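Local coordinates for protein CG5036 (Drosophila melanogaster, PDB 4IGU) that probably binds G-protein alpha subunits through this RGS domain and speeds their GTP hydrolysis, and probably also slows their release of GDP, at residues E49-F54 with Y120-R125; K28-T33 with K37-F42; L56-L61 with H110-A115. All coordinates share one frame; numbering follows the deposited sequence.

Contact 1: residues E49-F54 with Y120-R125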
loop_
_atom_site.group_PDB
_atom_site.type_symbol
_atom_site.label_atom_id
_atom_site.label_comp_id
_atom_site.label_asym_id
_atom_site.label_seq_id
_atom_site.Cartn_x
_atom_site.Cartn_y
_atom_site.Cartn_z
ATOM N N GLU A 49 7.864 -2.240 3.020
ATOM C CA GLU A 49 7.116 -0.992 2.863
ATOM C C GLU A 49 6.915 -0.618 1.392
ATOM O O GLU A 49 6.050 0.194 1.075
ATOM C CB GLU A 49 7.746 0.164 3.660
ATOM C CG GLU A 49 8.940 0.827 3.008
ATOM C CD GLU A 49 10.223 0.069 3.246
ATOM O OE1 GLU A 49 10.160 -1.087 3.730
ATOM O OE2 GLU A 49 11.299 0.628 2.947
ATOM N N GLU A 50 7.692 -1.225 0.494
ATOM C CA GLU A 50 7.519 -0.975 -0.938
ATOM C C GLU A 50 6.147 -1.431 -1.422
ATOM O O GLU A 50 5.649 -0.936 -2.435
ATOM C CB GLU A 50 8.610 -1.670 -1.762
ATOM C CG GLU A 50 8.566 -3.181 -1.695
ATOM C CD GLU A 50 9.404 -3.715 -0.559
ATOM O OE1 GLU A 50 9.856 -2.891 0.271
ATOM O OE2 GLU A 50 9.620 -4.945 -0.512
ATOM N N ASN A 51 5.541 -2.368 -0.700
ATOM C CA ASN A 51 4.200 -2.836 -1.044
ATOM C C ASN A 51 3.134 -1.739 -0.932
ATOM O O ASN A 51 2.331 -1.535 -1.849
ATOM C CB ASN A 51 3.830 -4.043 -0.177
ATOM C CG ASN A 51 4.491 -5.319 -0.652
ATOM O OD1 ASN A 51 4.977 -5.382 -1.781
ATOM N ND2 ASN A 51 4.501 -6.350 0.198
ATOM N N ILE A 52 3.108 -1.032 0.190
ATOM C CA ILE A 52 2.114 0.027 0.351
ATOM C C ILE A 52 2.478 1.291 -0.447
ATOM O O ILE A 52 1.599 2.010 -0.942
ATOM C CB ILE A 52 1.839 0.341 1.854
ATOM C CG1 ILE A 52 0.511 1.082 2.012
ATOM C CG2 ILE A 52 3.025 1.104 2.481
ATOM C CD1 ILE A 52 0.050 1.232 3.446
ATOM N N LEU A 53 3.769 1.568 -0.583
ATOM C CA LEU A 53 4.183 2.726 -1.361
ATOM C C LEU A 53 3.806 2.535 -2.845
ATOM O O LEU A 53 3.330 3.470 -3.503
ATOM C CB LEU A 53 5.684 2.991 -1.175
ATOM C CG LEU A 53 6.025 3.493 0.242
ATOM C CD1 LEU A 53 7.497 3.324 0.584
ATOM C CD2 LEU A 53 5.626 4.955 0.386
ATOM N N PHE A 54 3.985 1.323 -3.361
ATOM C CA PHE A 54 3.546 1.016 -4.730
ATOM C C PHE A 54 2.043 1.179 -4.829
ATOM O O PHE A 54 1.529 1.804 -5.766
ATOM C CB PHE A 54 3.954 -0.415 -5.114
ATOM C CG PHE A 54 3.322 -0.921 -6.402
ATOM C CD1 PHE A 54 3.672 -0.378 -7.636
ATOM C CD2 PHE A 54 2.417 -1.977 -6.376
ATOM C CE1 PHE A 54 3.113 -0.863 -8.819
ATOM C CE2 PHE A 54 1.848 -2.468 -7.558
ATOM C CZ PHE A 54 2.190 -1.906 -8.775
ATOM N N TYR A 120 -2.203 -5.526 -3.083
ATOM C CA TYR A 120 -3.215 -5.314 -2.037
ATOM C C TYR A 120 -3.599 -6.630 -1.347
ATOM O O TYR A 120 -3.763 -6.674 -0.128
ATOM C CB TYR A 120 -4.462 -4.636 -2.615
ATOM C CG TYR A 120 -5.538 -4.288 -1.595
ATOM C CD1 TYR A 120 -6.513 -5.217 -1.229
ATOM C CD2 TYR A 120 -5.598 -3.022 -1.025
ATOM C CE1 TYR A 120 -7.508 -4.895 -0.307
ATOM C CE2 TYR A 120 -6.590 -2.688 -0.105
ATOM C CZ TYR A 120 -7.535 -3.631 0.257
ATOM O OH TYR A 120 -8.520 -3.295 1.171
ATOM N N THR A 121 -3.745 -7.697 -2.133
ATOM C CA THR A 121 -4.112 -9.007 -1.606
ATOM C C THR A 121 -2.989 -9.545 -0.721
ATOM O O THR A 121 -3.231 -10.177 0.315
ATOM C CB THR A 121 -4.405 -10.002 -2.753
ATOM O OG1 THR A 121 -5.495 -9.510 -3.549
ATOM C CG2 THR A 121 -4.753 -11.391 -2.209
ATOM N N LEU A 122 -1.756 -9.267 -1.132
ATOM C CA LEU A 122 -0.573 -9.644 -0.374
ATOM C C LEU A 122 -0.559 -8.983 1.009
ATOM O O LEU A 122 -0.404 -9.659 2.026
ATOM C CB LEU A 122 0.669 -9.245 -1.177
ATOM C CG LEU A 122 2.065 -9.462 -0.606
ATOM C CD1 LEU A 122 2.158 -10.853 -0.068
ATOM C CD2 LEU A 122 3.104 -9.249 -1.687
ATOM N N MET A 123 -0.703 -7.660 1.046
ATOM C CA MET A 123 -0.752 -6.941 2.317
ATOM C C MET A 123 -1.927 -7.423 3.167
ATOM O O MET A 123 -1.829 -7.548 4.388
ATOM C CB MET A 123 -0.886 -5.436 2.079
ATOM C CG MET A 123 0.394 -4.765 1.564
ATOM S SD MET A 123 0.159 -2.988 1.331
ATOM C CE MET A 123 -1.164 -2.951 0.111
ATOM N N HIS A 124 -3.048 -7.689 2.510
ATOM C CA HIS A 124 -4.259 -8.102 3.214
ATOM C C HIS A 124 -4.099 -9.446 3.916
ATOM O O HIS A 124 -4.577 -9.634 5.035
ATOM C CB HIS A 124 -5.420 -8.188 2.230
ATOM C CG HIS A 124 -6.759 -8.370 2.880
ATOM N ND1 HIS A 124 -7.908 -8.586 2.157
ATOM C CD2 HIS A 124 -7.126 -8.365 4.184
ATOM C CE1 HIS A 124 -8.932 -8.708 2.984
ATOM N NE2 HIS A 124 -8.484 -8.580 4.220
ATOM N N ARG A 125 -3.421 -10.378 3.260
ATOM C CA ARG A 125 -3.382 -11.753 3.733
ATOM C C ARG A 125 -2.126 -12.078 4.528
ATOM O O ARG A 125 -2.144 -12.940 5.407
ATOM C CB ARG A 125 -3.496 -12.703 2.541
ATOM C CG ARG A 125 -4.841 -12.652 1.841
ATOM C CD ARG A 125 -5.868 -13.456 2.616
ATOM N NE ARG A 125 -7.045 -12.677 3.001
ATOM C CZ ARG A 125 -8.076 -12.427 2.198
ATOM N NH1 ARG A 125 -8.072 -12.872 0.946
ATOM N NH2 ARG A 125 -9.111 -11.723 2.643
#

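Contact 2: residues K28-T33 with K37-F42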
loop_
_atom_site.group_PDB
_atom_site.type_symbol
_atom_site.label_atom_id
_atom_site.label_comp_id
_atom_site.label_asym_id
_atom_site.label_seq_id
_atom_site.Cartn_x
_atom_site.Cartn_y
_atom_site.Cartn_z
ATOM N N LYS A 28 -10.929 -0.765 6.471
ATOM C CA LYS A 28 -10.957 0.310 7.460
ATOM C C LYS A 28 -9.572 0.898 7.642
ATOM O O LYS A 28 -9.402 2.122 7.688
ATOM C CB LYS A 28 -11.422 -0.235 8.808
ATOM C CG LYS A 28 -12.910 -0.456 8.917
ATOM C CD LYS A 28 -13.638 0.862 9.048
ATOM C CE LYS A 28 -15.128 0.636 9.249
ATOM N NZ LYS A 28 -15.700 -0.212 8.169
ATOM N N LEU A 29 -8.589 0.010 7.754
ATOM C CA LEU A 29 -7.198 0.419 7.908
ATOM C C LEU A 29 -6.784 1.231 6.685
ATOM O O LEU A 29 -6.319 2.365 6.808
ATOM C CB LEU A 29 -6.299 -0.812 8.103
ATOM C CG LEU A 29 -4.790 -0.605 8.237
ATOM C CD1 LEU A 29 -4.510 0.334 9.379
ATOM C CD2 LEU A 29 -4.076 -1.918 8.471
ATOM N N MET A 30 -7.002 0.669 5.500
ATOM C CA MET A 30 -6.534 1.297 4.262
ATOM C C MET A 30 -7.253 2.601 3.888
ATOM O O MET A 30 -6.722 3.403 3.115
ATOM C CB MET A 30 -6.593 0.294 3.105
ATOM C CG MET A 30 -5.619 -0.861 3.258
ATOM S SD MET A 30 -3.890 -0.307 3.250
ATOM C CE MET A 30 -3.640 -0.101 1.474
ATOM N N LYS A 31 -8.446 2.821 4.436
ATOM C CA LYS A 31 -9.180 4.056 4.171
ATOM C C LYS A 31 -8.806 5.194 5.124
ATOM O O LYS A 31 -9.226 6.337 4.937
ATOM C CB LYS A 31 -10.687 3.811 4.221
ATOM C CG LYS A 31 -11.238 3.222 2.924
ATOM C CD LYS A 31 -12.692 2.808 3.085
ATOM C CE LYS A 31 -13.272 2.288 1.766
ATOM N NZ LYS A 31 -14.601 1.650 1.996
ATOM N N SER A 32 -8.002 4.887 6.134
ATOM C CA SER A 32 -7.633 5.881 7.140
ATOM C C SER A 32 -6.288 6.532 6.808
ATOM O O SER A 32 -5.314 5.842 6.472
ATOM C CB SER A 32 -7.592 5.215 8.520
ATOM O OG SER A 32 -7.078 6.085 9.514
ATOM N N THR A 33 -6.233 7.861 6.881
ATOM C CA THR A 33 -4.976 8.560 6.646
ATOM C C THR A 33 -3.977 8.132 7.711
ATOM O O THR A 33 -2.817 7.862 7.412
ATOM C CB THR A 33 -5.137 10.092 6.679
ATOM O OG1 THR A 33 -6.030 10.513 5.633
ATOM C CG2 THR A 33 -3.777 10.766 6.487
ATOM N N LYS A 37 -0.313 5.186 7.696
ATOM C CA LYS A 37 1.022 5.555 8.175
ATOM C C LYS A 37 1.559 4.573 9.210
ATOM O O LYS A 37 2.708 4.134 9.122
ATOM C CB LYS A 37 1.013 6.961 8.760
ATOM C CG LYS A 37 0.610 8.031 7.773
ATOM C CD LYS A 37 0.785 9.420 8.375
ATOM C CE LYS A 37 0.173 10.490 7.479
ATOM N NZ LYS A 37 0.147 11.826 8.143
ATOM N N VAL A 38 0.729 4.235 10.193
ATOM C CA VAL A 38 1.119 3.249 11.198
ATOM C C VAL A 38 1.380 1.912 10.527
ATOM O O VAL A 38 2.353 1.226 10.861
ATOM C CB VAL A 38 0.037 3.084 12.287
ATOM C CG1 VAL A 38 0.448 2.029 13.316
ATOM C CG2 VAL A 38 -0.223 4.420 12.971
ATOM N N PHE A 39 0.519 1.547 9.571
ATOM C CA PHE A 39 0.697 0.297 8.829
ATOM C C PHE A 39 1.990 0.337 8.015
ATOM O O PHE A 39 2.760 -0.632 8.011
ATOM C CB PHE A 39 -0.500 -0.003 7.908
ATOM C CG PHE A 39 -0.455 -1.383 7.292
ATOM C CD1 PHE A 39 -0.256 -2.503 8.095
ATOM C CD2 PHE A 39 -0.632 -1.566 5.922
ATOM C CE1 PHE A 39 -0.222 -3.773 7.554
ATOM C CE2 PHE A 39 -0.608 -2.847 5.365
ATOM C CZ PHE A 39 -0.394 -3.949 6.181
ATOM N N GLN A 40 2.230 1.452 7.326
ATOM C CA GLN A 40 3.483 1.626 6.588
ATOM C C GLN A 40 4.701 1.543 7.515
ATOM O O GLN A 40 5.741 0.998 7.130
ATOM C CB GLN A 40 3.500 2.955 5.822
ATOM C CG GLN A 40 4.726 3.139 4.919
ATOM C CD GLN A 40 4.782 4.513 4.258
ATOM O OE1 GLN A 40 5.862 5.066 4.054
ATOM N NE2 GLN A 40 3.622 5.068 3.926
ATOM N N ASN A 41 4.581 2.082 8.731
ATOM C CA ASN A 41 5.680 1.983 9.700
ATOM C C ASN A 41 5.944 0.541 10.088
ATOM O O ASN A 41 7.090 0.114 10.229
ATOM C CB ASN A 41 5.402 2.824 10.953
ATOM C CG ASN A 41 5.582 4.315 10.712
ATOM O OD1 ASN A 41 6.209 4.727 9.734
ATOM N ND2 ASN A 41 5.043 5.133 11.614
ATOM N N PHE A 42 4.872 -0.219 10.246
ATOM C CA PHE A 42 4.999 -1.628 10.549
ATOM C C PHE A 42 5.637 -2.389 9.396
ATOM O O PHE A 42 6.472 -3.265 9.613
ATOM C CB PHE A 42 3.634 -2.234 10.872
ATOM C CG PHE A 42 3.673 -3.721 11.039
ATOM C CD1 PHE A 42 4.270 -4.286 12.161
ATOM C CD2 PHE A 42 3.129 -4.558 10.074
ATOM C CE1 PHE A 42 4.313 -5.658 12.320
ATOM C CE2 PHE A 42 3.175 -5.928 10.223
ATOM C CZ PHE A 42 3.767 -6.480 11.350
#

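Contact 3: residues L56-L61 with H110-A115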
loop_
_atom_site.group_PDB
_atom_site.type_symbol
_atom_site.label_atom_id
_atom_site.label_comp_id
_atom_site.label_asym_id
_atom_site.label_seq_id
_atom_site.Cartn_x
_atom_site.Cartn_y
_atom_site.Cartn_z
ATOM N N LEU A 56 -0.003 2.961 -2.976
ATOM C CA LEU A 56 -0.362 4.372 -2.929
ATOM C C LEU A 56 -0.020 5.093 -4.242
ATOM O O LEU A 56 -0.740 6.002 -4.672
ATOM C CB LEU A 56 0.328 5.044 -1.743
ATOM C CG LEU A 56 -0.159 4.562 -0.381
ATOM C CD1 LEU A 56 0.793 5.045 0.695
ATOM C CD2 LEU A 56 -1.575 5.055 -0.123
ATOM N N ALA A 57 1.078 4.700 -4.877
ATOM C CA ALA A 57 1.479 5.342 -6.132
ATOM C C ALA A 57 0.470 5.047 -7.226
ATOM O O ALA A 57 0.181 5.910 -8.060
ATOM C CB ALA A 57 2.886 4.887 -6.552
ATOM N N CYS A 58 -0.040 3.815 -7.252
ATOM C CA CYS A 58 -1.103 3.456 -8.190
ATOM C C CYS A 58 -2.400 4.238 -7.957
ATOM O O CYS A 58 -3.051 4.647 -8.914
ATOM C CB CYS A 58 -1.383 1.959 -8.151
ATOM S SG CYS A 58 -0.000 0.946 -8.775
ATOM N N GLU A 59 -2.795 4.438 -6.701
ATOM C CA GLU A 59 -3.999 5.236 -6.430
ATOM C C GLU A 59 -3.815 6.678 -6.890
ATOM O O GLU A 59 -4.731 7.302 -7.423
ATOM C CB GLU A 59 -4.353 5.209 -4.940
ATOM C CG GLU A 59 -4.816 3.848 -4.439
ATOM C CD GLU A 59 -6.182 3.485 -4.990
ATOM O OE1 GLU A 59 -7.172 4.057 -4.489
ATOM O OE2 GLU A 59 -6.260 2.653 -5.933
ATOM N N ASP A 60 -2.622 7.212 -6.679
ATOM C CA ASP A 60 -2.345 8.578 -7.091
ATOM C C ASP A 60 -2.370 8.698 -8.618
ATOM O O ASP A 60 -2.882 9.683 -9.164
ATOM C CB ASP A 60 -0.992 9.008 -6.537
ATOM C CG ASP A 60 -0.608 10.387 -6.977
ATOM O OD1 ASP A 60 -1.091 11.353 -6.348
ATOM O OD2 ASP A 60 0.168 10.503 -7.955
ATOM N N LEU A 61 -1.827 7.690 -9.304
ATOM C CA LEU A 61 -1.797 7.694 -10.763
ATOM C C LEU A 61 -3.213 7.794 -11.321
ATOM O O LEU A 61 -3.441 8.440 -12.353
ATOM C CB LEU A 61 -1.110 6.435 -11.303
ATOM C CG LEU A 61 -1.070 6.290 -12.831
ATOM C CD1 LEU A 61 -0.131 7.328 -13.466
ATOM C CD2 LEU A 61 -0.689 4.858 -13.272
ATOM N N HIS A 110 -5.048 2.600 -15.709
ATOM C CA HIS A 110 -5.295 1.229 -15.285
ATOM C C HIS A 110 -4.169 0.283 -15.668
ATOM O O HIS A 110 -4.320 -0.940 -15.535
ATOM C CB HIS A 110 -6.629 0.726 -15.862
ATOM C CG HIS A 110 -7.824 1.427 -15.301
ATOM N ND1 HIS A 110 -8.426 1.043 -14.121
ATOM C CD2 HIS A 110 -8.532 2.489 -15.756
ATOM C CE1 HIS A 110 -9.455 1.836 -13.874
ATOM N NE2 HIS A 110 -9.537 2.724 -14.848
ATOM N N THR A 111 -3.047 0.841 -16.123
ATOM C CA THR A 111 -1.871 0.040 -16.494
ATOM C C THR A 111 -1.454 -0.968 -15.421
ATOM O O THR A 111 -1.142 -2.132 -15.723
ATOM C CB THR A 111 -0.685 0.969 -16.868
ATOM O OG1 THR A 111 -0.938 1.527 -18.167
ATOM C CG2 THR A 111 0.636 0.219 -16.904
ATOM N N PHE A 112 -1.471 -0.540 -14.159
ATOM C CA PHE A 112 -0.994 -1.415 -13.080
ATOM C C PHE A 112 -2.080 -2.170 -12.315
ATOM O O PHE A 112 -1.780 -2.798 -11.288
ATOM C CB PHE A 112 -0.170 -0.601 -12.077
ATOM C CG PHE A 112 0.983 0.132 -12.701
ATOM C CD1 PHE A 112 2.168 -0.529 -12.969
ATOM C CD2 PHE A 112 0.875 1.473 -13.038
ATOM C CE1 PHE A 112 3.243 0.141 -13.550
ATOM C CE2 PHE A 112 1.948 2.151 -13.626
ATOM C CZ PHE A 112 3.120 1.484 -13.881
ATOM N N ASP A 113 -3.325 -2.117 -12.779
ATOM C CA ASP A 113 -4.410 -2.745 -12.021
ATOM C C ASP A 113 -4.125 -4.171 -11.530
ATOM O O ASP A 113 -4.317 -4.468 -10.352
ATOM C CB ASP A 113 -5.727 -2.680 -12.788
ATOM C CG ASP A 113 -6.358 -1.319 -12.701
ATOM O OD1 ASP A 113 -5.661 -0.408 -12.216
ATOM O OD2 ASP A 113 -7.529 -1.158 -13.115
ATOM N N GLU A 114 -3.649 -5.040 -12.416
ATOM C CA GLU A 114 -3.369 -6.422 -12.036
ATOM C C GLU A 114 -2.306 -6.518 -10.944
ATOM O O GLU A 114 -2.420 -7.337 -10.027
ATOM C CB GLU A 114 -2.947 -7.241 -13.267
ATOM C CG GLU A 114 -4.027 -7.354 -14.321
ATOM C CD GLU A 114 -4.577 -8.767 -14.467
ATOM O OE1 GLU A 114 -4.971 -9.124 -15.600
ATOM O OE2 GLU A 114 -4.622 -9.512 -13.457
ATOM N N ALA A 115 -1.271 -5.686 -11.031
ATOM C CA ALA A 115 -0.219 -5.725 -10.024
ATOM C C ALA A 115 -0.723 -5.103 -8.731
ATOM O O ALA A 115 -0.444 -5.610 -7.636
ATOM C CB ALA A 115 1.056 -5.017 -10.519
#

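Contact 1: residues E49-F54 with Y120-R125
Met-123 reaches from helix 113-132 toward the start of helix 50-61 and meets both Asn-51 and Ile-52 there. Its CG lies 3.9 Å from Asn-51 CB. The chain runs straight through SD and bends only at the last bond (chi3 -60°); the Met-123 and Ile-52 side chains cross at about a right angle. Met-123 SD is 3.8 Å from Ile-52 CB and 3.7 Å from Ile-52 N, so it rests against backbone as well as side chain. Asn-51 contributes its amide end too: ND2 comes 3.7 Å from Leu-122 CD2, a contact of a polar group with a methyl and not a hydrogen bond. CG of Asn-51 stands beside its own backbone N (chi1 -78°), which carries the amide across to Leu-122. The axes of the two short helical segments approach to 9.9 Å with 135° between their directions, within the all-helical RGS domain. Phe-26 and Met-30 of helix 26-30 also touch Met-123, while Gln-40 and Leu-43 pack on Ile-52. With no hydrogen bond or charge pair joining the two segments, the buried contact depends on van der Waals fit, to which the thioether and the Asn-51 side chain contribute about equally.

Contact 2: residues K28-T33 with K37-F42
Leu-29, near the end of helix 26-30, lays its CD2 methyl over one face of the Phe-39 ring in helix 33-45. CD2 is 4.1 Å from the ring centroid and 23° off the ring normal, a CH-pi contact, but the methyl is shifted toward the rim at the root of the ring, with Leu-29 CD2 3.8 Å from Phe-39 CG. With CG opposite the main-chain N (chi1 178°), Leu-29 extends toward helix 33-45 and brings CD2 over the ring; the two side chains cross at about a right angle. Met-30 follows with a more distant Met-aromatic contact: SD lies obliquely to the same ring, 4.4 Å from Phe-39 CD2. Beyond Phe-39 the cluster continues into helices 113-132 and 50-61, as Phe-131 of the former meets its ring edge-to-face and Ile-52 of the latter packs against it. Ser-32 then marks the break between the helices, its OG capping the N of Gly-35 as the N-cap residue of helix 33-45. Thr-33 opens that helix and sits one turn before Lys-37, whose extended aliphatic chain runs beside it in the same direction. Lys-37 CG is 3.5 Å from the backbone carbonyl O of Thr-33, and its CE is 4.1 Å from Thr-33 CG2. The pair is exposed, in contrast to the buried leucine and phenylalanine. Chemically, then, the junction of helices 26-30 and 33-45 has an apolar inner side, where a methyl lies over an aromatic ring and a sulfur approaches it obliquely, and an outer side where lysine methylenes lie along a threonine carbonyl and methyl.

Contact 3: residues L56-L61 with H110-A115
A small, wholly buried apolar contact joins the last turns of helix 50-61 to the turn that leads into helix 113-132, with Phe-112 inserted against Cys-58 and Leu-61. Phe-112 occupies the N-cap position of its helix and is also the third residue of a type I beta turn from His-110 to Asp-113. Cys-58 and Leu-61, three residues apart, present one side of their helix to it. The thiol meets the root of the side chain, with Cys-58 SG 3.7 Å from Phe-112 CB, and lies obliquely to the ring, 46° off its normal. Leu-61 comes instead to the rim: its CD2 methyl approaches near the ring plane and is 3.7 Å from Phe-112 CD2. One ring face is occupied by the CG2 methyl of Thr-111, 3.9 Å above the plane and over the centre. Ala-74, Ile-77 and Val-100 add helices 67-81 and 94-103 to the surroundings of the ring. The turn itself is braced by His-110 ND1, which donates to Asp-113 OD2 over 2.6 Å at an N-H...O angle of 160°. OD2 lies almost in the imidazole plane and is met on its syn side, the donor tilted somewhat out of the carboxylate plane; OD1 forms a salt bridge with Lys-62. Hydrogen bonds, including Asp-113 N to His-110 O, hold the turn, whereas the junction between the segments relies on sulfur, methyl and aromatic contacts.

From the N terminus, contact 2 closes first, a short loop that folds helix 26-30 against helix 33-45. It is complete before helix 50-61 begins. That helix opens contact 1 at its start and contact 3 near its end, and the chain returns to both around helix 113-132: the turn just before it closes contact 3, and its middle closes contact 1. Contact 3 is therefore nested inside the loop closed by contact 1. Contact 1 packs against both of the others. Tyr-120 of its second segment touches Met-30 of contact 2, and Phe-54 bridges to Ala-115 and Phe-112 of contact 3. Together they tie helices 26-30 and 33-45 to helices 50-61 and 113-132.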